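Local coordinates for protein aldehyde dehydrogenase (Trypanosoma brucei, PDB 5MYP) that probably oxidises aldehydes to carboxylic acids with NAD+ as the electron acceptor, at residues L36-K40 with M91-V95; Y115-V121 with F450-S454; D263-K269 with L371-E377. All blocks are in the same frame, centred on the assembly; numbering follows the deposited sequence. Where two conformers were deposited one is given.

Interaction 1 of 3, residues L36-K40 with M91-V95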
ATOM      1  N   LEU A  36     -12.082  16.594  14.834  1.00 16.45           N
ATOM      2  CA  LEU A  36     -13.217  16.098  14.035  1.00 17.07           C
ATOM      3  C   LEU A  36     -14.210  17.206  13.657  1.00 16.97           C
ATOM      4  O   LEU A  36     -14.762  17.187  12.558  1.00 16.51           O
ATOM      5  CB  LEU A  36     -13.948  14.959  14.764  1.00 17.50           C
ATOM      6  CG  LEU A  36     -13.429  13.531  14.526  1.00 17.98           C
ATOM      7  CD1 LEU A  36     -11.911  13.420  14.481  1.00 18.10           C
ATOM      8  CD2 LEU A  36     -13.992  12.575  15.567  1.00 18.35           C
ATOM      9  N   LYS A  37     -14.400  18.169  14.560  1.00 17.25           N
ATOM     10  CA  LYS A  37     -15.232  19.345  14.285  1.00 17.54           C
ATOM     11  C   LYS A  37     -14.766  20.092  13.030  1.00 16.53           C
ATOM     12  O   LYS A  37     -15.586  20.456  12.185  1.00 16.14           O
ATOM     13  CB  LYS A  37     -15.245  20.306  15.485  1.00 19.10           C
ATOM     14  CG  LYS A  37     -16.303  21.412  15.398  1.00 20.49           C
ATOM     15  CD  LYS A  37     -15.857  22.764  15.962  1.00 21.57           C
ATOM     16  CE  LYS A  37     -15.275  22.683  17.366  1.00 22.54           C
ATOM     17  NZ  LYS A  37     -16.104  21.877  18.308  1.00 23.27           N
ATOM     18  N   LYS A  38     -13.455  20.311  12.916  0.50 16.17           N
ATOM     19  CA  LYS A  38     -12.871  20.965  11.745  0.50 15.92           C
ATOM     20  C   LYS A  38     -13.049  20.128  10.470  0.50 15.49           C
ATOM     21  O   LYS A  38     -13.363  20.669   9.411  0.50 15.35           O
ATOM     22  CB  LYS A  38     -11.382  21.244  11.984  0.50 16.00           C
ATOM     23  CG  LYS A  38     -11.078  22.074  13.222  0.50 16.16           C
ATOM     24  CD  LYS A  38     -11.421  23.541  13.015  0.50 16.26           C
ATOM     25  CE  LYS A  38     -10.579  24.434  13.913  0.50 16.33           C
ATOM     26  NZ  LYS A  38     -10.695  25.869  13.540  0.50 16.41           N
ATOM     27  N   ARG A  39     -12.856  18.814  10.583  1.00 15.26           N
ATOM     28  CA  ARG A  39     -12.989  17.905   9.433  1.00 15.21           C
ATOM     29  C   ARG A  39     -14.419  17.873   8.899  1.00 15.53           C
ATOM     30  O   ARG A  39     -14.624  17.923   7.689  1.00 15.50           O
ATOM     31  CB  ARG A  39     -12.555  16.483   9.793  1.00 14.85           C
ATOM     32  CG  ARG A  39     -11.098  16.338  10.184  1.00 14.52           C
ATOM     33  CD  ARG A  39     -10.736  14.879  10.379  1.00 14.30           C
ATOM     34  NE  ARG A  39      -9.665  14.680  11.357  1.00 14.07           N
ATOM     35  CZ  ARG A  39      -9.194  13.489  11.726  1.00 13.92           C
ATOM     36  NH1 ARG A  39      -9.667  12.366  11.186  1.00 13.79           N
ATOM     37  NH2 ARG A  39      -8.229  13.416  12.635  1.00 13.78           N
ATOM     38  N   LYS A  40     -15.396  17.798   9.804  1.00 15.90           N
ATOM     39  CA  LYS A  40     -16.814  17.858   9.426  1.00 16.67           C
ATOM     40  C   LYS A  40     -17.195  19.201   8.807  1.00 16.99           C
ATOM     41  O   LYS A  40     -17.955  19.224   7.842  1.00 16.97           O
ATOM     42  CB  LYS A  40     -17.721  17.546  10.622  1.00 16.87           C
ATOM     43  CG  LYS A  40     -17.642  16.094  11.073  1.00 17.31           C
ATOM     44  CD  LYS A  40     -18.552  15.833  12.269  1.00 17.58           C
ATOM     45  CE  LYS A  40     -18.176  14.526  12.948  1.00 17.83           C
ATOM     46  NZ  LYS A  40     -19.059  14.173  14.092  1.00 18.09           N
ATOM     47  N   MET A  91     -17.628   9.146  10.192  1.00 21.23           N
ATOM     48  CA  MET A  91     -16.301   9.606  10.649  1.00 21.05           C
ATOM     49  C   MET A  91     -15.975   9.153  12.069  1.00 20.50           C
ATOM     50  O   MET A  91     -14.878   8.657  12.331  1.00 19.86           O
ATOM     51  CB  MET A  91     -16.188  11.128  10.594  1.00 21.28           C
ATOM     52  CG  MET A  91     -14.784  11.655  10.861  1.00 21.58           C
ATOM     53  SD  MET A  91     -14.750  13.454  10.830  1.00 22.04           S
ATOM     54  CE  MET A  91     -14.885  13.726   9.069  1.00 22.07           C
ATOM     55  N   ASP A  92     -16.928   9.341  12.980  1.00 20.30           N
ATOM     56  CA  ASP A  92     -16.739   8.953  14.380  1.00 20.70           C
ATOM     57  C   ASP A  92     -16.482   7.455  14.534  1.00 20.34           C
ATOM     58  O   ASP A  92     -15.699   7.058  15.382  1.00 21.06           O
ATOM     59  CB  ASP A  92     -17.934   9.398  15.231  1.00 21.31           C
ATOM     60  CG  ASP A  92     -18.010  10.908  15.367  1.00 21.92           C
ATOM     61  OD1 ASP A  92     -17.237  11.461  16.171  1.00 22.26           O
ATOM     62  OD2 ASP A  92     -18.837  11.534  14.672  1.00 22.40           O
ATOM     63  N   GLU A  93     -17.119   6.635  13.700  1.00 20.21           N
ATOM     64  CA  GLU A  93     -16.854   5.191  13.672  1.00 20.44           C
ATOM     65  C   GLU A  93     -15.432   4.908  13.176  1.00 20.35           C
ATOM     66  O   GLU A  93     -14.713   4.111  13.776  1.00 20.19           O
ATOM     67  CB  GLU A  93     -17.871   4.464  12.784  1.00 21.15           C
ATOM     68  CG  GLU A  93     -17.796   2.940  12.830  1.00 21.65           C
ATOM     69  CD  GLU A  93     -18.634   2.264  11.756  1.00 22.51           C
ATOM     70  OE1 GLU A  93     -19.609   2.876  11.278  1.00 22.94           O
ATOM     71  OE2 GLU A  93     -18.323   1.112  11.384  1.00 23.21           O
ATOM     72  N   TYR A  94     -15.033   5.569  12.088  1.00 20.15           N
ATOM     73  CA  TYR A  94     -13.738   5.296  11.457  1.00 20.15           C
ATOM     74  C   TYR A  94     -12.533   5.709  12.310  1.00 20.04           C
ATOM     75  O   TYR A  94     -11.516   5.015  12.307  1.00 19.73           O
ATOM     76  CB  TYR A  94     -13.666   5.940  10.063  1.00 20.26           C
ATOM     77  CG  TYR A  94     -14.684   5.436   9.042  1.00 20.64           C
ATOM     78  CD1 TYR A  94     -15.333   4.198   9.194  1.00 21.09           C
ATOM     79  CD2 TYR A  94     -14.980   6.186   7.898  1.00 20.83           C
ATOM     80  CE1 TYR A  94     -16.251   3.749   8.261  1.00 21.18           C
ATOM     81  CE2 TYR A  94     -15.899   5.730   6.955  1.00 21.17           C
ATOM     82  CZ  TYR A  94     -16.525   4.508   7.149  1.00 21.22           C
ATOM     83  OH  TYR A  94     -17.432   4.030   6.244  1.00 22.48           O
ATOM     84  N   VAL A  95     -12.648   6.811  13.047  1.00 19.99           N
ATOM     85  CA  VAL A  95     -11.534   7.300  13.872  1.00 20.30           C
ATOM     86  C   VAL A  95     -11.235   6.465  15.130  1.00 20.40           C
ATOM     87  O   VAL A  95     -10.132   6.550  15.663  1.00 20.43           O
ATOM     88  CB  VAL A  95     -11.706   8.789  14.280  1.00 20.44           C
ATOM     89  CG1 VAL A  95     -11.709   9.693  13.053  1.00 20.34           C
ATOM     90  CG2 VAL A  95     -12.952   9.011  15.130  1.00 20.77           C
TER
HETATM   91  O   HOH W   1     -18.226  13.755  17.445  1.00 22.20           O

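Interaction 2 of 3, residues Y115-V121 with F450-S454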
ATOM      1  N   TYR A 115      -5.827   4.934  14.439  1.00 17.62           N
ATOM      2  CA  TYR A 115      -5.674   5.551  13.120  1.00 17.52           C
ATOM      3  C   TYR A 115      -5.227   6.985  13.297  1.00 16.54           C
ATOM      4  O   TYR A 115      -5.810   7.713  14.093  1.00 16.27           O
ATOM      5  CB  TYR A 115      -6.988   5.493  12.342  1.00 18.70           C
ATOM      6  CG  TYR A 115      -7.374   4.084  11.998  1.00 19.78           C
ATOM      7  CD1 TYR A 115      -6.921   3.488  10.824  1.00 20.45           C
ATOM      8  CD2 TYR A 115      -8.161   3.324  12.866  1.00 20.60           C
ATOM      9  CE1 TYR A 115      -7.261   2.181  10.505  1.00 21.30           C
ATOM     10  CE2 TYR A 115      -8.506   2.016  12.557  1.00 21.42           C
ATOM     11  CZ  TYR A 115      -8.057   1.453  11.376  1.00 21.79           C
ATOM     12  OH  TYR A 115      -8.408   0.162  11.071  1.00 23.62           O
ATOM     13  N   GLU A 116      -4.184   7.386  12.567  1.00 15.52           N
ATOM     14  CA  GLU A 116      -3.685   8.760  12.614  1.00 14.83           C
ATOM     15  C   GLU A 116      -3.536   9.341  11.205  1.00 13.99           C
ATOM     16  O   GLU A 116      -3.326   8.589  10.244  1.00 13.66           O
ATOM     17  CB  GLU A 116      -2.349   8.839  13.372  1.00 15.11           C
ATOM     18  CG  GLU A 116      -1.208   8.037  12.759  1.00 15.40           C
ATOM     19  CD  GLU A 116       0.144   8.283  13.416  1.00 15.80           C
ATOM     20  OE1 GLU A 116       0.236   9.068  14.382  1.00 15.81           O
ATOM     21  OE2 GLU A 116       1.138   7.688  12.949  1.00 15.77           O
ATOM     22  N   PRO A 117      -3.637  10.678  11.072  1.00 13.08           N
ATOM     23  CA  PRO A 117      -3.379  11.302   9.768  1.00 12.89           C
ATOM     24  C   PRO A 117      -1.940  11.104   9.284  1.00 12.35           C
ATOM     25  O   PRO A 117      -1.048  10.869  10.096  1.00 12.23           O
ATOM     26  CB  PRO A 117      -3.649  12.790  10.021  1.00 12.95           C
ATOM     27  CG  PRO A 117      -4.491  12.840  11.242  1.00 13.09           C
ATOM     28  CD  PRO A 117      -4.090  11.663  12.071  1.00 13.14           C
ATOM     29  N   LEU A 118      -1.742  11.212   7.975  1.00 11.93           N
ATOM     30  CA  LEU A 118      -0.421  11.077   7.356  1.00 11.79           C
ATOM     31  C   LEU A 118       0.328  12.412   7.259  1.00 11.39           C
ATOM     32  O   LEU A 118       1.516  12.482   7.560  1.00 11.36           O
ATOM     33  CB  LEU A 118      -0.553  10.465   5.960  1.00 12.05           C
ATOM     34  CG  LEU A 118      -1.034   9.015   5.922  1.00 12.29           C
ATOM     35  CD1 LEU A 118      -1.394   8.615   4.498  1.00 12.41           C
ATOM     36  CD2 LEU A 118       0.003   8.068   6.512  1.00 12.50           C
ATOM     37  N   GLY A 119      -0.375  13.460   6.838  1.00 10.98           N
ATOM     38  CA  GLY A 119       0.230  14.773   6.627  1.00 10.68           C
ATOM     39  C   GLY A 119      -0.402  15.502   5.466  1.00 10.37           C
ATOM     40  O   GLY A 119      -1.585  15.839   5.530  1.00 10.39           O
ATOM     41  N   VAL A 120       0.379  15.750   4.414  1.00  9.89           N
ATOM     42  CA  VAL A 120      -0.121  16.396   3.200  1.00  9.70           C
ATOM     43  C   VAL A 120      -0.262  15.357   2.089  1.00  9.64           C
ATOM     44  O   VAL A 120       0.685  14.612   1.799  1.00  9.52           O
ATOM     45  CB  VAL A 120       0.788  17.555   2.722  1.00  9.64           C
ATOM     46  CG1 VAL A 120       0.086  18.378   1.649  1.00  9.60           C
ATOM     47  CG2 VAL A 120       1.171  18.450   3.895  1.00  9.66           C
ATOM     48  N   VAL A 121      -1.448  15.315   1.482  1.00  9.50           N
ATOM     49  CA  VAL A 121      -1.760  14.389   0.396  1.00  9.58           C
ATOM     50  C   VAL A 121      -1.804  15.154  -0.925  1.00  9.68           C
ATOM     51  O   VAL A 121      -2.427  16.216  -1.006  1.00  9.85           O
ATOM     52  CB  VAL A 121      -3.122  13.696   0.631  1.00  9.55           C
ATOM     53  CG1 VAL A 121      -3.491  12.789  -0.541  1.00  9.58           C
ATOM     54  CG2 VAL A 121      -3.098  12.922   1.946  1.00  9.60           C
ATOM     55  N   PHE A 450     -10.647   6.549   3.922  1.00 13.24           N
ATOM     56  CA  PHE A 450     -10.175   6.864   5.266  1.00 13.32           C
ATOM     57  C   PHE A 450      -8.939   6.030   5.615  1.00 13.36           C
ATOM     58  O   PHE A 450      -7.944   6.569   6.103  1.00 13.49           O
ATOM     59  CB  PHE A 450     -11.270   6.664   6.321  1.00 13.52           C
ATOM     60  CG  PHE A 450     -10.815   7.011   7.706  1.00 13.35           C
ATOM     61  CD1 PHE A 450     -10.196   6.054   8.507  1.00 13.57           C
ATOM     62  CD2 PHE A 450     -10.951   8.303   8.191  1.00 13.69           C
ATOM     63  CE1 PHE A 450      -9.742   6.371   9.778  1.00 13.53           C
ATOM     64  CE2 PHE A 450     -10.502   8.631   9.464  1.00 13.65           C
ATOM     65  CZ  PHE A 450      -9.894   7.663  10.255  1.00 13.67           C
ATOM     66  N   GLU A 451      -9.004   4.726   5.348  1.00 13.35           N
ATOM     67  CA  GLU A 451      -7.884   3.823   5.619  1.00 13.61           C
ATOM     68  C   GLU A 451      -6.652   4.154   4.773  1.00 13.20           C
ATOM     69  O   GLU A 451      -5.547   4.221   5.304  1.00 12.88           O
ATOM     70  CB  GLU A 451      -8.302   2.364   5.420  1.00 14.32           C
ATOM     71  CG  GLU A 451      -9.260   1.873   6.493  1.00 14.92           C
ATOM     72  CD  GLU A 451      -9.816   0.485   6.216  1.00 15.52           C
ATOM     73  OE1 GLU A 451      -9.479  -0.126   5.176  1.00 15.86           O
ATOM     74  OE2 GLU A 451     -10.594  -0.000   7.056  1.00 16.28           O
ATOM     75  N   THR A 452      -6.855   4.389   3.478  1.00 12.62           N
ATOM     76  CA  THR A 452      -5.758   4.732   2.559  1.00 12.54           C
ATOM     77  C   THR A 452      -5.017   6.008   2.969  1.00 12.04           C
ATOM     78  O   THR A 452      -3.794   6.059   2.876  1.00 12.00           O
ATOM     79  CB  THR A 452      -6.272   4.852   1.109  1.00 12.42           C
ATOM     80  OG1 THR A 452      -6.676   3.561   0.665  1.00 12.65           O
ATOM     81  CG2 THR A 452      -5.200   5.385   0.148  1.00 12.51           C
ATOM     82  N   PHE A 453      -5.753   7.015   3.438  1.00 11.68           N
ATOM     83  CA  PHE A 453      -5.159   8.297   3.835  1.00 11.55           C
ATOM     84  C   PHE A 453      -4.855   8.416   5.341  1.00 11.41           C
ATOM     85  O   PHE A 453      -4.654   9.523   5.843  1.00 11.44           O
ATOM     86  CB  PHE A 453      -6.056   9.441   3.343  1.00 11.52           C
ATOM     87  CG  PHE A 453      -6.258   9.455   1.848  1.00 11.55           C
ATOM     88  CD1 PHE A 453      -5.169   9.563   0.987  1.00 11.61           C
ATOM     89  CD2 PHE A 453      -7.529   9.367   1.297  1.00 11.63           C
ATOM     90  CE1 PHE A 453      -5.346   9.575  -0.388  1.00 11.67           C
ATOM     91  CE2 PHE A 453      -7.713   9.381  -0.079  1.00 11.67           C
ATOM     92  CZ  PHE A 453      -6.620   9.486  -0.925  1.00 11.69           C
ATOM     93  N   SER A 454      -4.798   7.278   6.043  1.00 11.21           N
ATOM     94  CA  SER A 454      -4.427   7.209   7.452  1.00 11.25           C
ATOM     95  C   SER A 454      -3.290   6.215   7.644  1.00 11.38           C
ATOM     96  O   SER A 454      -3.046   5.359   6.789  1.00 11.35           O
ATOM     97  CB  SER A 454      -5.614   6.734   8.309  1.00 11.17           C
ATOM     98  OG  SER A 454      -6.698   7.633   8.262  1.00 11.10           O
TER

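Interaction 3 of 3, residues D263-K269 with L371-E377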
ATOM      1  N   ASP A 263     -14.292  -2.800 -22.649  1.00 14.04           N
ATOM      2  CA  ASP A 263     -13.272  -2.567 -23.666  1.00 13.89           C
ATOM      3  C   ASP A 263     -13.525  -3.481 -24.854  1.00 13.84           C
ATOM      4  O   ASP A 263     -13.548  -3.014 -25.989  1.00 13.95           O
ATOM      5  CB  ASP A 263     -11.870  -2.783 -23.094  1.00 13.72           C
ATOM      6  CG  ASP A 263     -10.775  -2.446 -24.089  1.00 13.77           C
ATOM      7  OD1 ASP A 263     -10.463  -3.306 -24.942  1.00 13.71           O
ATOM      8  OD2 ASP A 263     -10.218  -1.331 -24.017  1.00 13.28           O
ATOM      9  N   TYR A 264     -13.689  -4.776 -24.578  1.00 13.79           N
ATOM     10  CA  TYR A 264     -14.031  -5.773 -25.594  1.00 13.76           C
ATOM     11  C   TYR A 264     -14.925  -6.863 -25.013  1.00 14.09           C
ATOM     12  O   TYR A 264     -15.043  -6.992 -23.792  1.00 14.15           O
ATOM     13  CB  TYR A 264     -12.770  -6.397 -26.198  1.00 13.52           C
ATOM     14  CG  TYR A 264     -11.930  -7.223 -25.238  1.00 13.31           C
ATOM     15  CD1 TYR A 264     -10.998  -6.617 -24.400  1.00 13.20           C
ATOM     16  CD2 TYR A 264     -12.052  -8.613 -25.184  1.00 13.20           C
ATOM     17  CE1 TYR A 264     -10.217  -7.366 -23.529  1.00 13.11           C
ATOM     18  CE2 TYR A 264     -11.271  -9.371 -24.316  1.00 13.22           C
ATOM     19  CZ  TYR A 264     -10.353  -8.742 -23.494  1.00 13.03           C
ATOM     20  OH  TYR A 264      -9.578  -9.482 -22.628  1.00 12.69           O
ATOM     21  N   VAL A 265     -15.539  -7.641 -25.903  1.00 14.43           N
ATOM     22  CA  VAL A 265     -16.449  -8.728 -25.531  1.00 14.67           C
ATOM     23  C   VAL A 265     -15.861 -10.076 -25.963  1.00 14.71           C
ATOM     24  O   VAL A 265     -15.292 -10.193 -27.051  1.00 14.58           O
ATOM     25  CB  VAL A 265     -17.843  -8.542 -26.182  1.00 15.00           C
ATOM     26  CG1 VAL A 265     -18.768  -9.708 -25.852  1.00 15.14           C
ATOM     27  CG2 VAL A 265     -18.479  -7.229 -25.738  1.00 15.24           C
ATOM     28  N   VAL A 266     -15.990 -11.077 -25.090  1.00 14.69           N
ATOM     29  CA  VAL A 266     -15.710 -12.472 -25.424  1.00 14.96           C
ATOM     30  C   VAL A 266     -17.033 -13.215 -25.259  1.00 15.19           C
ATOM     31  O   VAL A 266     -17.489 -13.443 -24.134  1.00 14.83           O
ATOM     32  CB  VAL A 266     -14.620 -13.094 -24.522  1.00 15.21           C
ATOM     33  CG1 VAL A 266     -14.228 -14.477 -25.037  1.00 15.40           C
ATOM     34  CG2 VAL A 266     -13.398 -12.185 -24.453  1.00 15.30           C
ATOM     35  N   VAL A 267     -17.654 -13.574 -26.383  1.00 15.37           N
ATOM     36  CA  VAL A 267     -19.007 -14.151 -26.385  1.00 15.87           C
ATOM     37  C   VAL A 267     -18.957 -15.621 -26.810  1.00 16.45           C
ATOM     38  O   VAL A 267     -18.155 -15.995 -27.664  1.00 16.33           O
ATOM     39  CB  VAL A 267     -19.992 -13.332 -27.267  1.00 15.82           C
ATOM     40  CG1 VAL A 267     -19.531 -13.234 -28.715  1.00 15.92           C
ATOM     41  CG2 VAL A 267     -21.408 -13.898 -27.184  1.00 15.99           C
ATOM     42  N   GLU A 268     -19.806 -16.451 -26.210  1.00 17.04           N
ATOM     43  CA  GLU A 268     -19.872 -17.863 -26.587  1.00 17.96           C
ATOM     44  C   GLU A 268     -20.266 -17.940 -28.068  1.00 18.27           C
ATOM     45  O   GLU A 268     -21.157 -17.213 -28.515  1.00 17.83           O
ATOM     46  CB  GLU A 268     -20.857 -18.629 -25.692  1.00 18.35           C
ATOM     47  CG  GLU A 268     -20.681 -20.147 -25.690  1.00 18.83           C
ATOM     48  CD  GLU A 268     -21.346 -20.856 -26.866  1.00 19.31           C
ATOM     49  OE1 GLU A 268     -22.301 -20.307 -27.461  1.00 19.51           O
ATOM     50  OE2 GLU A 268     -20.917 -21.978 -27.198  1.00 19.59           O
ATOM     51  N   LYS A 269     -19.572 -18.806 -28.805  1.00 18.91           N
ATOM     52  CA  LYS A 269     -19.637 -18.888 -30.281  1.00 19.90           C
ATOM     53  C   LYS A 269     -21.061 -18.812 -30.862  1.00 19.46           C
ATOM     54  O   LYS A 269     -21.316 -18.059 -31.804  1.00 18.94           O
ATOM     55  CB  LYS A 269     -18.956 -20.185 -30.737  1.00 21.14           C
ATOM     56  CG  LYS A 269     -18.669 -20.304 -32.227  1.00 22.58           C
ATOM     57  CD  LYS A 269     -18.049 -21.660 -32.553  1.00 23.33           C
ATOM     58  CE  LYS A 269     -18.990 -22.820 -32.234  1.00 24.50           C
ATOM     59  NZ  LYS A 269     -18.665 -24.075 -32.971  1.00 25.25           N
ATOM     60  N   LEU A 371     -15.809  -1.346 -29.896  1.00 15.23           N
ATOM     61  CA  LEU A 371     -16.055  -2.565 -29.128  1.00 15.19           C
ATOM     62  C   LEU A 371     -15.764  -3.814 -29.975  1.00 15.09           C
ATOM     63  O   LEU A 371     -16.628  -4.272 -30.734  1.00 14.75           O
ATOM     64  CB  LEU A 371     -17.504  -2.595 -28.621  1.00 15.23           C
ATOM     65  CG  LEU A 371     -17.861  -3.673 -27.590  1.00 15.39           C
ATOM     66  CD1 LEU A 371     -17.226  -3.379 -26.236  1.00 15.58           C
ATOM     67  CD2 LEU A 371     -19.374  -3.787 -27.434  1.00 15.66           C
ATOM     68  N   PRO A 372     -14.540  -4.364 -29.862  1.00 15.23           N
ATOM     69  CA  PRO A 372     -14.241  -5.666 -30.459  1.00 15.53           C
ATOM     70  C   PRO A 372     -15.070  -6.790 -29.846  1.00 15.80           C
ATOM     71  O   PRO A 372     -15.295  -6.801 -28.633  1.00 15.61           O
ATOM     72  CB  PRO A 372     -12.759  -5.870 -30.127  1.00 15.42           C
ATOM     73  CG  PRO A 372     -12.219  -4.496 -29.972  1.00 15.34           C
ATOM     74  CD  PRO A 372     -13.327  -3.739 -29.306  1.00 15.37           C
ATOM     75  N   VAL A 373     -15.517  -7.715 -30.693  1.00 16.34           N
ATOM     76  CA  VAL A 373     -16.258  -8.894 -30.267  1.00 16.61           C
ATOM     77  C   VAL A 373     -15.468 -10.128 -30.700  1.00 17.34           C
ATOM     78  O   VAL A 373     -15.290 -10.377 -31.898  1.00 17.12           O
ATOM     79  CB  VAL A 373     -17.678  -8.915 -30.874  1.00 16.76           C
ATOM     80  CG1 VAL A 373     -18.410 -10.209 -30.532  1.00 16.70           C
ATOM     81  CG2 VAL A 373     -18.479  -7.710 -30.390  1.00 16.70           C
ATOM     82  N   LEU A 374     -14.984 -10.879 -29.713  1.00 17.73           N
ATOM     83  CA  LEU A 374     -14.275 -12.139 -29.929  1.00 18.17           C
ATOM     84  C   LEU A 374     -15.176 -13.283 -29.481  1.00 18.38           C
ATOM     85  O   LEU A 374     -16.096 -13.071 -28.695  1.00 17.70           O
ATOM     86  CB  LEU A 374     -12.964 -12.164 -29.135  1.00 18.52           C
ATOM     87  CG  LEU A 374     -11.818 -11.278 -29.640  1.00 18.86           C
ATOM     88  CD1 LEU A 374     -12.088  -9.795 -29.410  1.00 19.16           C
ATOM     89  CD2 LEU A 374     -10.513 -11.690 -28.976  1.00 19.13           C
ATOM     90  N   THR A 375     -14.920 -14.486 -29.992  1.00 19.10           N
ATOM     91  CA  THR A 375     -15.701 -15.664 -29.606  1.00 19.69           C
ATOM     92  C   THR A 375     -14.863 -16.663 -28.827  1.00 20.18           C
ATOM     93  O   THR A 375     -13.636 -16.657 -28.912  1.00 20.01           O
ATOM     94  CB  THR A 375     -16.351 -16.367 -30.820  1.00 20.06           C
ATOM     95  OG1 THR A 375     -15.342 -16.779 -31.748  1.00 20.49           O
ATOM     96  CG2 THR A 375     -17.330 -15.436 -31.511  1.00 20.11           C
ATOM     97  N   TYR A 376     -15.549 -17.497 -28.047  1.00 20.92           N
ATOM     98  CA  TYR A 376     -14.938 -18.618 -27.341  1.00 21.77           C
ATOM     99  C   TYR A 376     -15.811 -19.867 -27.505  1.00 23.38           C
ATOM    100  O   TYR A 376     -17.015 -19.759 -27.746  1.00 22.91           O
ATOM    101  CB  TYR A 376     -14.746 -18.277 -25.852  1.00 21.16           C
ATOM    102  CG  TYR A 376     -15.969 -18.479 -24.970  1.00 20.45           C
ATOM    103  CD1 TYR A 376     -16.256 -19.730 -24.419  1.00 20.31           C
ATOM    104  CD2 TYR A 376     -16.824 -17.418 -24.668  1.00 19.95           C
ATOM    105  CE1 TYR A 376     -17.370 -19.925 -23.616  1.00 20.22           C
ATOM    106  CE2 TYR A 376     -17.935 -17.601 -23.855  1.00 19.82           C
ATOM    107  CZ  TYR A 376     -18.201 -18.856 -23.333  1.00 20.06           C
ATOM    108  OH  TYR A 376     -19.295 -19.052 -22.528  1.00 20.26           O
ATOM    109  N   GLU A 377     -15.185 -21.036 -27.375  1.00 25.91           N
ATOM    110  CA  GLU A 377     -15.892 -22.323 -27.308  1.00 28.19           C
ATOM    111  C   GLU A 377     -15.835 -22.957 -25.913  1.00 29.01           C
ATOM    112  O   GLU A 377     -16.830 -23.516 -25.449  1.00 30.46           O
ATOM    113  CB  GLU A 377     -15.329 -23.289 -28.351  1.00 29.75           C
ATOM    114  CG  GLU A 377     -15.679 -22.897 -29.782  1.00 30.84           C
ATOM    115  CD  GLU A 377     -15.196 -23.913 -30.806  1.00 31.83           C
ATOM    116  OE1 GLU A 377     -15.333 -25.130 -30.561  1.00 32.81           O
ATOM    117  OE2 GLU A 377     -14.686 -23.494 -31.869  1.00 33.62           O
TER
HETATM  118  O   HOH W   2     -19.495 -23.519 -25.687  1.00 26.95           O

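Interaction 1 of 3, residues L36-K40 with M91-V95
L36 opens the contact from the first turn of helix 36-52. Its CA-CB bond points toward the other helix, and its side chain meets three residues there: CG lies 3.9 Å from SD of M91, while CD2 lies 3.7 Å from CG2 of V95 and 3.5 Å from OD1 of D92. One turn on, R39 supplies the aliphatic start of its side chain, its CB 3.7 Å from CE of M91. Its guanidinium passes V95, with NH1 3.8 Å from CG1, but is held by the carbonyls of R34 and A143. K40 leaves its helix sideways and reaches across: CG packs 3.9 Å from SD of M91, and NZ forms a 2.7 Å salt bridge with OD2 of D92. A water donates to OD1 of D92 (2.8 Å) and accepts a weak hydrogen bond from NZ of K40 (3.5 Å). M91 thus inserts between L36, R39 and K40. The segment axes approach to 11.8 Å at 133°, a separation bridged by side chains alone. The contact joins the start of helix 36-52 to the late part of helix 69-95, whose Y94 and V95 rest on helix 447-452, where R447 also pairs with E93.

Interaction 2 of 3, residues Y115-V121 with F450-S454
F450, in the last turn of the short helix 447-452, directs the edge of its ring toward the face of Y115 in an offset edge-to-face pair, with ring centroids 5.9 Å apart and planes at 62°; its CE1 also lies 3.9 Å from CB of Y115. E451 adds a marginal touch, CG at 4.5 Å from CE1 of Y115. T452 offers its backbone, O being 3.9 Å from CD1 of L118, whereas its hydroxyl bonds to the carbonyls of A443 and Y448. At F453 the chain leaves helical phi/psi (-96/18); the F453 ring packs through CE1 on CG1 of V121 (3.7 Å), and the F453 backbone C lies 3.6 Å from CD1 of L118. This turn delivers the chain to strand 454-461, whose antiparallel pairing with strand 110-124 is consistent with the bridging arm of the family; the parallel strands 147-151 and 196-200 beside strand 110-124 resemble the Rossmann-like coenzyme domain. S454 OG hydrogen-bonds back to O of F450 (2.7 Å), and S454 CA makes a CA-H...O contact of 3.3 Å with O of E116, a residue whose carboxylate bonds to S413 of the second subunit.

Interaction 3 of 3, residues D263-K269 with L371-E377
Five backbone hydrogen bonds link the segments in parallel register: V265 N to P372 O (2.9 Å), L374 N to V265 O (2.8 Å), V267 N to L374 O (2.8 Å), Y376 N to V267 O (3.0 Å) and K269 N to Y376 O (2.9 Å). The first three are nearly straight, at 166-173°; the last two bend to 149° and 143°. A water donates to OE2 of E268 (2.6 Å) and O of E377 (2.7 Å), while OE1 of E268 bonds to S270. The Y376 ring folds over CA of E268, 3.8 Å from its centroid, in a CH-pi contact, and Y376 CB packs 3.9 Å from CG1 of V266. On the other face V267 CG1 meets V373 CG1 at 3.7 Å, and V265 CG2 meets L371 CD2 at 3.9 Å. In the probable catalytic domain, near predicted catalytic C259, strand 264-268 lies between parallel strands 229-232 and 370-376. Helix 272-287 packs against V265, V267, L371 and T375, helix 379-387 against Y264 and Y376.

In the fold
Interactions 1 and 2 are neighbours, their centres 13 Å apart, and share a packed boundary: V95 CG1 lies 3.9 Å from CZ of F450, Y94 O 3.4 Å from CE1 of F450, and NH2 of R39 4.0 Å from CG of P117. Interaction 3 lies across the chain's centre, 47 Å from interaction 1 and 42 Å from interaction 2 between centres, although in sequence it is nested within the loop that interaction 2 closes. Interactions 2 and 3 both come near the predicted active site: the side chain of T452, on helix 447-452, is about 8 Å from that of E223, and the side chain of D263, two residues before V265, is about 10 Å from that of C259.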